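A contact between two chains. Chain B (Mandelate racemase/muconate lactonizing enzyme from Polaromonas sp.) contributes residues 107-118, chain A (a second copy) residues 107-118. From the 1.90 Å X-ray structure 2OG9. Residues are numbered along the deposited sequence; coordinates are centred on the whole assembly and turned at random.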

# COMPACT_ATOMS: atom_id res chain seq x y z
N ALA B 107 -1.28 -3.20 35.97
CA ALA B 107 -1.85 -3.22 34.62
C ALA B 107 -2.70 -2.01 34.22
O ALA B 107 -2.63 -1.58 33.07
CB ALA B 107 -2.66 -4.50 34.43
N SER B 108 -3.49 -1.47 35.13
CA SER B 108 -4.33 -0.33 34.75
C SER B 108 -3.51 0.94 34.54
O SER B 108 -4.03 1.95 34.08
CB SER B 108 -5.44 -0.09 35.79
OG SER B 108 -4.94 0.48 36.98
N ALA B 109 -2.22 0.86 34.86
CA ALA B 109 -1.31 2.00 34.69
C ALA B 109 -0.68 2.02 33.30
O ALA B 109 -0.03 2.99 32.92
CB ALA B 109 -0.22 1.96 35.76
N GLY B 110 -0.86 0.94 32.54
CA GLY B 110 -0.31 0.88 31.19
C GLY B 110 1.11 0.36 31.02
O GLY B 110 1.72 -0.13 31.97
N ARG B 111 1.63 0.48 29.81
CA ARG B 111 2.97 -0.00 29.50
C ARG B 111 3.98 1.11 29.24
O ARG B 111 5.01 0.88 28.61
CB ARG B 111 2.93 -0.93 28.28
CG ARG B 111 2.19 -2.23 28.51
CD ARG B 111 2.38 -3.14 27.31
NE ARG B 111 1.68 -4.42 27.44
CZ ARG B 111 1.72 -5.38 26.52
NH1 ARG B 111 2.44 -5.21 25.42
NH2 ARG B 111 1.05 -6.51 26.71
N SER B 112 3.69 2.31 29.72
CA SER B 112 4.60 3.43 29.53
C SER B 112 4.34 4.48 30.59
O SER B 112 3.33 4.43 31.29
CB SER B 112 4.43 4.05 28.15
OG SER B 112 3.19 4.73 28.05
N GLY B 113 5.25 5.44 30.71
CA GLY B 113 5.06 6.49 31.70
C GLY B 113 5.68 6.19 33.05
O GLY B 113 6.62 5.40 33.16
N LEU B 114 5.15 6.82 34.09
CA LEU B 114 5.67 6.67 35.44
C LEU B 114 5.80 5.24 35.97
O LEU B 114 6.81 4.90 36.59
CB LEU B 114 4.83 7.48 36.43
CG LEU B 114 4.80 9.00 36.23
CD1 LEU B 114 3.96 9.64 37.33
CD2 LEU B 114 6.21 9.56 36.26
N SER B 115 4.80 4.40 35.73
CA SER B 115 4.85 3.03 36.25
C SER B 115 5.97 2.18 35.65
O SER B 115 6.67 1.47 36.38
CB SER B 115 3.51 2.33 36.06
OG SER B 115 3.20 2.16 34.70
N THR B 116 6.15 2.25 34.34
CA THR B 116 7.21 1.46 33.71
C THR B 116 8.59 2.07 33.97
O THR B 116 9.60 1.39 33.90
CB THR B 116 6.97 1.28 32.19
OG1 THR B 116 6.67 2.54 31.60
CG2 THR B 116 5.81 0.31 31.95
N GLN B 117 8.62 3.37 34.27
CA GLN B 117 9.89 4.02 34.57
C GLN B 117 10.33 3.54 35.96
O GLN B 117 11.51 3.35 36.21
CB GLN B 117 9.74 5.55 34.52
CG GLN B 117 9.46 6.06 33.10
CD GLN B 117 9.17 7.55 33.01
OE1 GLN B 117 8.94 8.22 34.02
NE2 GLN B 117 9.16 8.07 31.79
N ALA B 118 9.36 3.32 36.84
CA ALA B 118 9.67 2.82 38.17
C ALA B 118 10.19 1.39 38.01
O ALA B 118 11.17 0.98 38.64
CB ALA B 118 8.41 2.84 39.04
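Chain A (107-118) ASAGRSGLSTQA

How does chain A lie on chain B? The two copies meet through the same stretch, nearly symmetrically. In each, a 3-10 segment at 107-109 leads through a loop into a helix that starts at residue 114. The two helices run roughly antiparallel, with 149° between their N-to-C directions and a closest axial approach of 10.4 Å. The 3-10 segment of one chain lies against the helix start of the other: CA of Ala109(B) is 4.9 Å from CA of Gly113(A), and CA of Gly113(B) is 4.9 Å from CA of Ala109(A).

Why is there glycine at the N-cap? Gly113(A) has phi/psi of 92/-155, where a CB would be jammed against the carbonyl O of the residue before. It would also point at chain B, 2.5 Å from O of Ser112(B), a clash. Without one, CA of Gly113(A) comes within 3.1 Å of O of Ala109(B) in a CA-H...O contact, and CA of Gly113(B) does the same with O of Ala109(A), also at 3.1 Å.

What do the leucines do? Leu114(A) points toward chain B with chi1 m and chi2 t, an extended form common in helices. Its CD2 rests 3.5 Å from CB of Ala109(B), while its CD1 reaches along the opposing helix to 3.9 Å from CB of Ser115(B). Leu114(B) has the same rotamer and makes the reciprocal contacts. The pair also meets at its base, CB of Leu114(A) to CB of Leu114(B) at 4.0 Å.

How does Gln117(A) reach across? With chi1 m and chi2 t, it extends its amide to the middle of the opposing 3-10 segment. Its NE2 donates a hydrogen bond to O of Ser108(B) at 2.8 Å, and NE2 of Gln117(B) donates to O of Ser108(A) at 2.9 Å. A water donates to OE1 of Gln117(A) and is hydrogen-bonded to OG of Ser108(B). Both polar atoms of the glutamine amide engage a single serine, one directly and one through water.

What holds the loops and helix starts together? One water accepts from N of Leu114(A) and N of Ser115(B) and donates to O of Ala109(B) and O of Ser112(B); a second repeats this with the chains exchanged. Each thus links the first backbone NH of one helix to the other chain. The side chains of Ser112(A) and Ser112(B), both chi1 p, bring OG of Ser112(A) within 2.4 Å of OG of Ser112(B), but the angle is poor for a hydrogen bond.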

# COMPACT_ATOMS: atom_id res chain seq x y z
N ALA A 107 6.51 16.40 31.50
CA ALA A 107 6.86 15.88 30.18
C ALA A 107 7.72 14.62 30.16
O ALA A 107 7.55 13.78 29.28
CB ALA A 107 7.53 16.98 29.35
N SER A 108 8.65 14.47 31.10
CA SER A 108 9.48 13.28 31.06
C SER A 108 8.68 12.04 31.44
O SER A 108 9.17 10.92 31.33
CB SER A 108 10.71 13.43 31.98
OG SER A 108 10.42 13.19 33.33
N ALA A 109 7.44 12.24 31.88
CA ALA A 109 6.56 11.14 32.27
C ALA A 109 5.73 10.62 31.09
O ALA A 109 5.06 9.60 31.20
CB ALA A 109 5.64 11.57 33.41
N GLY A 110 5.77 11.33 29.96
CA GLY A 110 5.03 10.88 28.79
C GLY A 110 3.59 11.34 28.68
O GLY A 110 3.11 12.16 29.47
N ARG A 111 2.88 10.81 27.69
CA ARG A 111 1.49 11.17 27.44
C ARG A 111 0.50 10.06 27.78
O ARG A 111 -0.63 10.07 27.28
CB ARG A 111 1.30 11.56 25.98
CG ARG A 111 2.02 12.81 25.55
CD ARG A 111 1.63 13.15 24.12
NE ARG A 111 2.24 14.38 23.63
CZ ARG A 111 2.01 14.88 22.42
NH1 ARG A 111 1.18 14.25 21.59
NH2 ARG A 111 2.60 16.00 22.03
N SER A 112 0.91 9.11 28.61
CA SER A 112 0.03 8.02 28.98
C SER A 112 0.46 7.43 30.31
O SER A 112 1.57 7.69 30.78
CB SER A 112 0.05 6.92 27.92
OG SER A 112 1.31 6.28 27.89
N GLY A 113 -0.41 6.62 30.91
CA GLY A 113 -0.06 6.01 32.17
C GLY A 113 -0.47 6.81 33.39
O GLY A 113 -1.40 7.61 33.33
N LEU A 114 0.23 6.59 34.49
CA LEU A 114 -0.09 7.25 35.75
C LEU A 114 -0.16 8.77 35.73
O LEU A 114 -1.05 9.36 36.35
CB LEU A 114 0.90 6.82 36.85
CG LEU A 114 0.96 5.34 37.23
CD1 LEU A 114 1.98 5.14 38.34
CD2 LEU A 114 -0.42 4.87 37.70
N SER A 115 0.76 9.43 35.03
CA SER A 115 0.75 10.89 35.02
C SER A 115 -0.48 11.47 34.33
O SER A 115 -1.10 12.41 34.84
CB SER A 115 2.02 11.44 34.36
OG SER A 115 2.13 11.00 33.02
N THR A 116 -0.86 10.93 33.17
CA THR A 116 -2.02 11.45 32.48
C THR A 116 -3.32 11.03 33.16
O THR A 116 -4.34 11.69 33.01
CB THR A 116 -2.02 11.04 30.98
OG1 THR A 116 -1.72 9.65 30.86
CG2 THR A 116 -0.99 11.85 30.21
N GLN A 117 -3.29 9.93 33.90
CA GLN A 117 -4.49 9.49 34.62
C GLN A 117 -4.71 10.47 35.76
O GLN A 117 -5.84 10.81 36.10
CB GLN A 117 -4.32 8.06 35.13
CG GLN A 117 -4.10 7.07 33.99
CD GLN A 117 -3.89 5.63 34.44
OE1 GLN A 117 -3.50 5.36 35.58
NE2 GLN A 117 -4.14 4.69 33.52
N ALA A 118 -3.62 10.95 36.35
CA ALA A 118 -3.72 11.94 37.42
C ALA A 118 -4.32 13.20 36.79
O ALA A 118 -5.23 13.82 37.35
CB ALA A 118 -2.33 12.22 37.99
O HOH W 1 9.41 11.03 34.61
O HOH W 2 2.80 8.32 33.17
O HOH W 3 2.42 4.74 33.82
O HOH W 4 -3.71 3.07 37.16